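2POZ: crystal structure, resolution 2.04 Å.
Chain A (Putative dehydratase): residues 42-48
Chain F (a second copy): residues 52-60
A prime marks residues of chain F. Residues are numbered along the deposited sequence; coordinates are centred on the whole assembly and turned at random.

Chain A, residues 42-48: GVGGTAA
Chain F (52-60) IKDLSERFL

Asp54′ reaches from the side of one helix into the first turn of another, and the contact is built around its carboxylate. The backbone of Thr46 donates from N to Asp54′ OD2 at 2.8 Å, with an N-H...O angle of 136°, while the hydroxyl donates from Thr46 OG1 to Asp54′ OD1 at 2.6 Å. One residue thus engages both carboxylate oxygens. An acid suits the start of a helix, where backbone NH groups lack partners within the helix, and threonine adds a hydroxyl beside its own N. Thr46 has chi1 -47° (m); Asp54′ has chi1 -67° (m) and chi2 -24°, and both CA-to-CB bonds point toward the partner stretch. Gly45 N also lies 3.1 Å from Asp54′ OD2, but its angle is too poor for a hydrogen bond.

A water extends this polar centre, donating to Thr46 OG1 at 2.7 Å and accepting from Lys53′ NZ at 2.9 Å. Lys53′ is extended (t, t, t) until chi4 turns to m, and Lys53′ NZ forms a salt bridge with Glu57′ OE2 at 2.9 Å, one helical turn along.

In the register, Gly44 and Asp54′ have the nearest CA atoms, 5.8 Å apart. Gly44, at phi/psi 147/13, occupies the N-cap position; a CB there would jam against the preceding carbonyl oxygen, so the backbone itself calls for glycine. The helix then starts at Gly45 (-58/-43), and Ala48 N bonds back to Gly44 O at 2.9 Å. Residues 52 to 59 of chain F are helical.

Beside the carboxylate, buried Val43 (-107/116, chi1 t) supplies the apolar packing, its CA-to-CB bond pointing toward the partner and its branches serving two neighbours. Val43 CG1 lies 3.6 Å from Asp54′ CB and 4.0 Å from Leu55′ CD2; Val43 CG2 lies 3.9 Å from Phe59′ CE2, approaching the ring obliquely, and 4.1 Å from Arg58′ CG. Leu55′ (m, t) and Phe59′ (m, chi2 -70°) start sideways, but their ends come nearer. The two stretches bury 313 Å² between them, both sides summed.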

# COMPACT_ATOMS: atom_id res chain seq x y z
N GLY A 42 26.85 -26.61 -10.18
CA GLY A 42 25.44 -26.93 -10.12
C GLY A 42 25.12 -27.86 -11.28
O GLY A 42 26.02 -28.39 -11.92
N VAL A 43 23.84 -28.05 -11.55
CA VAL A 43 23.43 -28.94 -12.63
C VAL A 43 22.89 -28.18 -13.84
O VAL A 43 21.86 -27.51 -13.75
CB VAL A 43 22.35 -29.92 -12.12
CG1 VAL A 43 21.96 -30.89 -13.22
CG2 VAL A 43 22.89 -30.68 -10.91
N GLY A 44 23.58 -28.30 -14.97
CA GLY A 44 23.15 -27.61 -16.18
C GLY A 44 24.28 -27.15 -17.10
O GLY A 44 24.06 -26.35 -18.01
N GLY A 45 25.49 -27.64 -16.87
CA GLY A 45 26.61 -27.25 -17.71
C GLY A 45 26.36 -27.58 -19.17
O GLY A 45 26.65 -26.77 -20.06
N THR A 46 25.83 -28.77 -19.42
CA THR A 46 25.53 -29.20 -20.79
C THR A 46 24.39 -28.37 -21.36
O THR A 46 24.34 -28.11 -22.56
CB THR A 46 25.13 -30.69 -20.84
OG1 THR A 46 26.06 -31.46 -20.06
CG2 THR A 46 25.17 -31.18 -22.29
N ALA A 47 23.48 -27.95 -20.49
CA ALA A 47 22.36 -27.12 -20.93
C ALA A 47 22.92 -25.77 -21.41
O ALA A 47 22.50 -25.25 -22.45
CB ALA A 47 21.37 -26.91 -19.78
N ALA A 48 23.87 -25.23 -20.65
CA ALA A 48 24.48 -23.96 -21.01
C ALA A 48 25.22 -24.09 -22.35
O ALA A 48 25.13 -23.22 -23.22
CB ALA A 48 25.44 -23.51 -19.92
N ILE F 52 18.11 -32.24 -19.37
CA ILE F 52 17.58 -33.54 -18.98
C ILE F 52 18.75 -34.51 -18.77
O ILE F 52 18.72 -35.34 -17.86
CB ILE F 52 16.60 -34.08 -20.04
CG1 ILE F 52 15.41 -33.12 -20.18
CG2 ILE F 52 16.10 -35.45 -19.62
CD1 ILE F 52 14.35 -33.59 -21.17
N LYS F 53 19.78 -34.38 -19.60
CA LYS F 53 20.97 -35.23 -19.48
C LYS F 53 21.67 -34.99 -18.14
O LYS F 53 21.94 -35.93 -17.39
CB LYS F 53 21.95 -34.95 -20.62
CG LYS F 53 23.23 -35.80 -20.58
CD LYS F 53 24.15 -35.45 -21.75
CE LYS F 53 25.36 -36.39 -21.83
NZ LYS F 53 26.28 -36.23 -20.68
N ASP F 54 21.95 -33.72 -17.84
CA ASP F 54 22.63 -33.39 -16.59
C ASP F 54 21.81 -33.84 -15.38
O ASP F 54 22.35 -34.43 -14.45
CB ASP F 54 22.92 -31.89 -16.49
CG ASP F 54 23.95 -31.40 -17.51
OD1 ASP F 54 24.77 -32.21 -17.99
OD2 ASP F 54 23.94 -30.19 -17.83
N LEU F 55 20.50 -33.57 -15.39
CA LEU F 55 19.62 -33.97 -14.28
C LEU F 55 19.55 -35.49 -14.10
O LEU F 55 19.55 -36.00 -12.97
CB LEU F 55 18.20 -33.42 -14.50
CG LEU F 55 17.98 -31.91 -14.37
CD1 LEU F 55 16.68 -31.50 -15.03
CD2 LEU F 55 17.99 -31.51 -12.89
N SER F 56 19.47 -36.22 -15.21
CA SER F 56 19.39 -37.68 -15.16
C SER F 56 20.64 -38.32 -14.58
O SER F 56 20.56 -39.15 -13.66
CB SER F 56 19.15 -38.23 -16.58
OG SER F 56 17.91 -37.76 -17.08
N GLU F 57 21.80 -37.95 -15.12
CA GLU F 57 23.07 -38.50 -14.66
C GLU F 57 23.30 -38.20 -13.18
O GLU F 57 23.89 -39.00 -12.47
CB GLU F 57 24.22 -37.93 -15.49
CG GLU F 57 24.10 -38.19 -16.99
CD GLU F 57 25.27 -37.64 -17.80
OE1 GLU F 57 25.76 -36.54 -17.47
OE2 GLU F 57 25.68 -38.30 -18.77
N ARG F 58 22.81 -37.06 -12.72
CA ARG F 58 23.01 -36.66 -11.33
C ARG F 58 21.98 -37.16 -10.31
O ARG F 58 22.34 -37.48 -9.18
CB ARG F 58 23.09 -35.14 -11.26
CG ARG F 58 23.22 -34.58 -9.84
CD ARG F 58 24.57 -34.92 -9.22
NE ARG F 58 24.64 -34.39 -7.85
CZ ARG F 58 23.94 -34.87 -6.82
NH1 ARG F 58 23.12 -35.90 -6.99
NH2 ARG F 58 24.06 -34.31 -5.62
N PHE F 59 20.72 -37.24 -10.71
CA PHE F 59 19.67 -37.60 -9.78
C PHE F 59 18.81 -38.84 -10.01
O PHE F 59 18.11 -39.26 -9.09
CB PHE F 59 18.67 -36.44 -9.65
CG PHE F 59 19.30 -35.13 -9.27
CD1 PHE F 59 19.82 -34.93 -8.00
CD2 PHE F 59 19.31 -34.07 -10.17
CE1 PHE F 59 20.34 -33.69 -7.63
CE2 PHE F 59 19.82 -32.83 -9.81
CZ PHE F 59 20.35 -32.63 -8.54
N LEU F 60 18.83 -39.42 -11.21
CA LEU F 60 17.92 -40.53 -11.49
C LEU F 60 18.31 -42.00 -11.50
O LEU F 60 17.54 -42.83 -11.03
CB LEU F 60 17.21 -40.24 -12.83
CG LEU F 60 16.35 -38.98 -12.91
CD1 LEU F 60 15.72 -38.87 -14.30
CD2 LEU F 60 15.27 -39.03 -11.85
O HOH W 1 27.47 -33.59 -21.04